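Local coordinates for protein FdhC (Acinetobacter nosocomialis, PDB 5KTD) that probably acts as a GNAT-family acyltransferase that binds coenzyme A and transfers an acyl group onto a dTDP-linked amino sugar, at residues 66-71 against 97-102. Numbering follows the deposited sequence. Where two conformers were deposited one is given.
With COA (coenzyme A), chain D.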
# COMPACT_ATOMS: atom_id res chain seq x y z
N PHE A 66 -4.91 5.13 3.02
CA PHE A 66 -4.31 5.04 4.38
C PHE A 66 -3.04 5.88 4.48
O PHE A 66 -2.24 5.88 3.55
CB PHE A 66 -3.90 3.62 4.70
CG PHE A 66 -5.06 2.63 4.75
CD1 PHE A 66 -5.53 2.04 3.60
CD2 PHE A 66 -5.64 2.31 5.94
CE1 PHE A 66 -6.62 1.15 3.64
CE2 PHE A 66 -6.72 1.42 6.00
CZ PHE A 66 -7.21 0.83 4.85
N ILE A 67 -2.88 6.51 5.64
CA ILE A 67 -1.59 7.03 6.09
C ILE A 67 -0.87 5.84 6.75
O ILE A 67 -1.50 5.10 7.49
CB ILE A 67 -1.70 8.14 7.14
CG1 ILE A 67 -2.48 9.35 6.59
CG2 ILE A 67 -0.31 8.59 7.61
CD1 ILE A 67 -2.00 9.87 5.25
N ILE A 68 0.41 5.71 6.44
CA ILE A 68 1.31 4.74 7.07
C ILE A 68 2.04 5.46 8.21
O ILE A 68 2.57 6.52 8.01
CB ILE A 68 2.35 4.16 6.11
CG1 ILE A 68 1.69 3.55 4.85
CG2 ILE A 68 3.18 3.13 6.87
CD1 ILE A 68 2.66 3.22 3.74
N PHE A 69 2.08 4.82 9.36
CA PHE A 69 2.69 5.39 10.57
C PHE A 69 3.78 4.46 11.07
O PHE A 69 3.69 3.28 10.92
CB PHE A 69 1.68 5.56 11.71
CG PHE A 69 0.81 6.82 11.59
CD1 PHE A 69 1.22 8.01 12.18
CD2 PHE A 69 -0.40 6.81 10.86
CE1 PHE A 69 0.45 9.16 12.05
CE2 PHE A 69 -1.19 7.97 10.76
CZ PHE A 69 -0.75 9.13 11.35
N ARG A 70 4.77 5.07 11.69
CA ARG A 70 5.83 4.43 12.41
C ARG A 70 5.34 4.26 13.86
O ARG A 70 4.96 5.25 14.52
CB ARG A 70 6.96 5.39 12.29
CG ARG A 70 8.21 4.93 12.85
CD ARG A 70 9.23 6.02 12.63
NE ARG A 70 10.32 5.43 13.38
CZ ARG A 70 11.52 5.11 12.93
NH1 ARG A 70 11.92 5.43 11.70
NH2 ARG A 70 12.34 4.51 13.77
N SER A 71 5.32 3.01 14.31
CA SER A 71 4.82 2.62 15.64
C SER A 71 5.56 3.20 16.84
O SER A 71 4.96 3.50 17.84
CB SER A 71 4.82 1.09 15.82
OG SER A 71 3.91 0.43 14.95
N TRP A 97 1.81 4.38 -3.34
CA TRP A 97 2.61 3.74 -2.30
C TRP A 97 3.93 4.50 -2.16
O TRP A 97 4.79 4.45 -3.06
CB TRP A 97 2.87 2.32 -2.69
CG TRP A 97 3.50 1.47 -1.63
CD1 TRP A 97 3.27 1.49 -0.27
CD2 TRP A 97 4.41 0.41 -1.87
NE1 TRP A 97 4.04 0.52 0.34
CE2 TRP A 97 4.72 -0.17 -0.62
CE3 TRP A 97 5.00 -0.12 -3.04
CZ2 TRP A 97 5.59 -1.22 -0.49
CZ3 TRP A 97 5.88 -1.17 -2.92
CH2 TRP A 97 6.18 -1.71 -1.63
N ILE A 98 4.06 5.22 -1.05
CA ILE A 98 5.12 6.15 -0.84
C ILE A 98 5.53 6.04 0.62
O ILE A 98 4.68 5.97 1.51
CB ILE A 98 4.73 7.61 -1.11
CG1 ILE A 98 4.08 7.82 -2.49
CG2 ILE A 98 6.01 8.43 -1.06
CD1 ILE A 98 3.26 9.10 -2.60
N LEU A 99 6.84 5.96 0.85
CA LEU A 99 7.41 5.99 2.20
C LEU A 99 8.55 7.03 2.23
O LEU A 99 9.36 7.07 1.31
CB LEU A 99 7.96 4.62 2.54
CG LEU A 99 7.01 3.49 2.83
CD1 LEU A 99 7.74 2.16 2.90
CD2 LEU A 99 6.22 3.72 4.12
N ASN A 100 8.64 7.84 3.28
CA ASN A 100 9.67 8.91 3.29
C ASN A 100 10.90 8.45 4.05
O ASN A 100 10.94 7.31 4.50
CB ASN A 100 9.09 10.20 3.90
CG ASN A 100 8.62 10.03 5.33
OD1 ASN A 100 9.08 9.18 6.07
ND2 ASN A 100 7.64 10.84 5.71
N GLU A 101 11.90 9.34 4.17
CA GLU A 101 13.16 9.05 4.87
C GLU A 101 13.00 8.53 6.31
O GLU A 101 13.87 7.83 6.77
CB GLU A 101 13.99 10.35 4.98
CG GLU A 101 15.14 10.51 4.01
CD GLU A 101 15.94 11.78 4.28
OE1 GLU A 101 15.31 12.85 4.54
OE2 GLU A 101 17.20 11.74 4.22
N HIS A 102 11.92 8.91 6.99
CA HIS A 102 11.69 8.51 8.42
C HIS A 102 11.02 7.15 8.55
O HIS A 102 10.66 6.71 9.64
CB HIS A 102 10.90 9.58 9.20
CG HIS A 102 10.93 9.41 10.71
ND1 HIS A 102 12.09 9.18 11.42
CD2 HIS A 102 9.94 9.48 11.62
CE1 HIS A 102 11.80 9.06 12.70
NE2 HIS A 102 10.51 9.25 12.86
N1A COA D . 11.72 -10.24 1.92
C2A COA D . 12.64 -9.80 2.79
N3A COA D . 13.10 -8.56 2.78
C4A COA D . 12.64 -7.66 1.90
C5A COA D . 11.63 -8.07 0.92
C6A COA D . 11.19 -9.45 0.98
N6A COA D . 10.26 -9.91 0.13
N7A COA D . 11.33 -7.00 0.17
C8A COA D . 12.11 -5.99 0.61
N9A COA D . 12.92 -6.40 1.64
C1B COA D . 13.88 -5.55 2.39
C2B COA D . 14.75 -4.72 1.46
O2B COA D . 15.99 -5.32 1.01
C3B COA D . 14.98 -3.46 2.25
O3B COA D . 16.07 -3.66 3.17
P3B COA D . 17.51 -3.05 2.75
O7A COA D . 17.48 -1.65 3.37
O8A COA D . 18.41 -4.00 3.50
O9A COA D . 17.61 -3.10 1.23
C4B COA D . 13.69 -3.27 3.00
O4B COA D . 13.09 -4.57 3.09
C5B COA D . 12.77 -2.21 2.35
O5B COA D . 12.40 -2.60 1.03
P1A COA D . 12.76 -1.66 -0.20
O1A COA D . 12.59 -2.45 -1.44
O2A COA D . 13.99 -0.80 -0.08
O3A COA D . 11.51 -0.63 -0.20
P2A COA D . 11.55 0.95 -0.00
O4A COA D . 11.83 1.32 1.44
O5A COA D . 12.20 1.71 -1.11
O6A COA D . 9.99 1.29 -0.22
CBP COA D . 8.69 2.37 -1.90
CCP COA D . 9.45 1.11 -1.52
CDP COA D . 8.17 2.16 -3.32
CEP COA D . 7.56 2.53 -0.89
CAP COA D . 9.63 3.59 -1.84
OAP COA D . 10.86 3.28 -2.52
C9P COA D . 9.01 4.85 -2.36
O9P COA D . 8.34 5.57 -1.64
N8P COA D . 9.28 5.13 -3.64
C7P COA D . 8.88 6.35 -4.28
C6P COA D . 7.41 6.35 -4.67
C5P COA D . 7.13 5.21 -5.64
O5P COA D . 7.83 5.09 -6.66
N4P COA D . 6.14 4.39 -5.33
C3P COA D . 5.81 3.19 -6.09
C2P COA D . 5.05 3.44 -7.42
S1P COA D . 5.01 1.91 -8.40
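R70 reaches across to H102. Its NH1 donates to the backbone O of H102 at 2.7 Å; the bond is nearly straight, and the acceptor lies in the guanidinium plane. In the conformer of H102 described here, one of two modelled, the guanidinium stacks on the imidazole, planes 17° apart, while R70 CD sits over the ring face, 3.8 Å from the H102 centroid, as a CH-pi contact. An extended chain, with CG anti to the backbone N (chi1 -175°), carries R70 across to the loop after strand 91-99.

Deeper in, I68 reaches out with CD1, which packs against L99 CD2 at 3.6 Å and comes near the edge of the W97 ring. L99 and W97 also face coenzyme A: the cofactor methyl CEP lies over the centre of the indole and also touches L99 CD1. Two backbone bonds hold the pantetheine, from N4P to W97 O at 2.6 Å and from L99 N to O9P at 2.9 Å. It is thus bonded in strand-like fashion, as is usual in GNAT enzymes, where this strand parts from its parallel neighbour, here 127-133.

Further out, R70 NE forms a salt bridge with D72, and NE2 of the same H102 conformer is hydrogen-bonded to D73. N100 OD1 accepts from the backbone N of H102, an Asx turn. W97 NE1 is held by S111 of helix 107-122. Strands 64-70 and 91-99 run in roughly the same direction, 27° apart, with strand 75-86 between them in the mixed sheet; strand 11-15 flanks 64-70 on its other side, and helix 21-28 packs against I98 and N100.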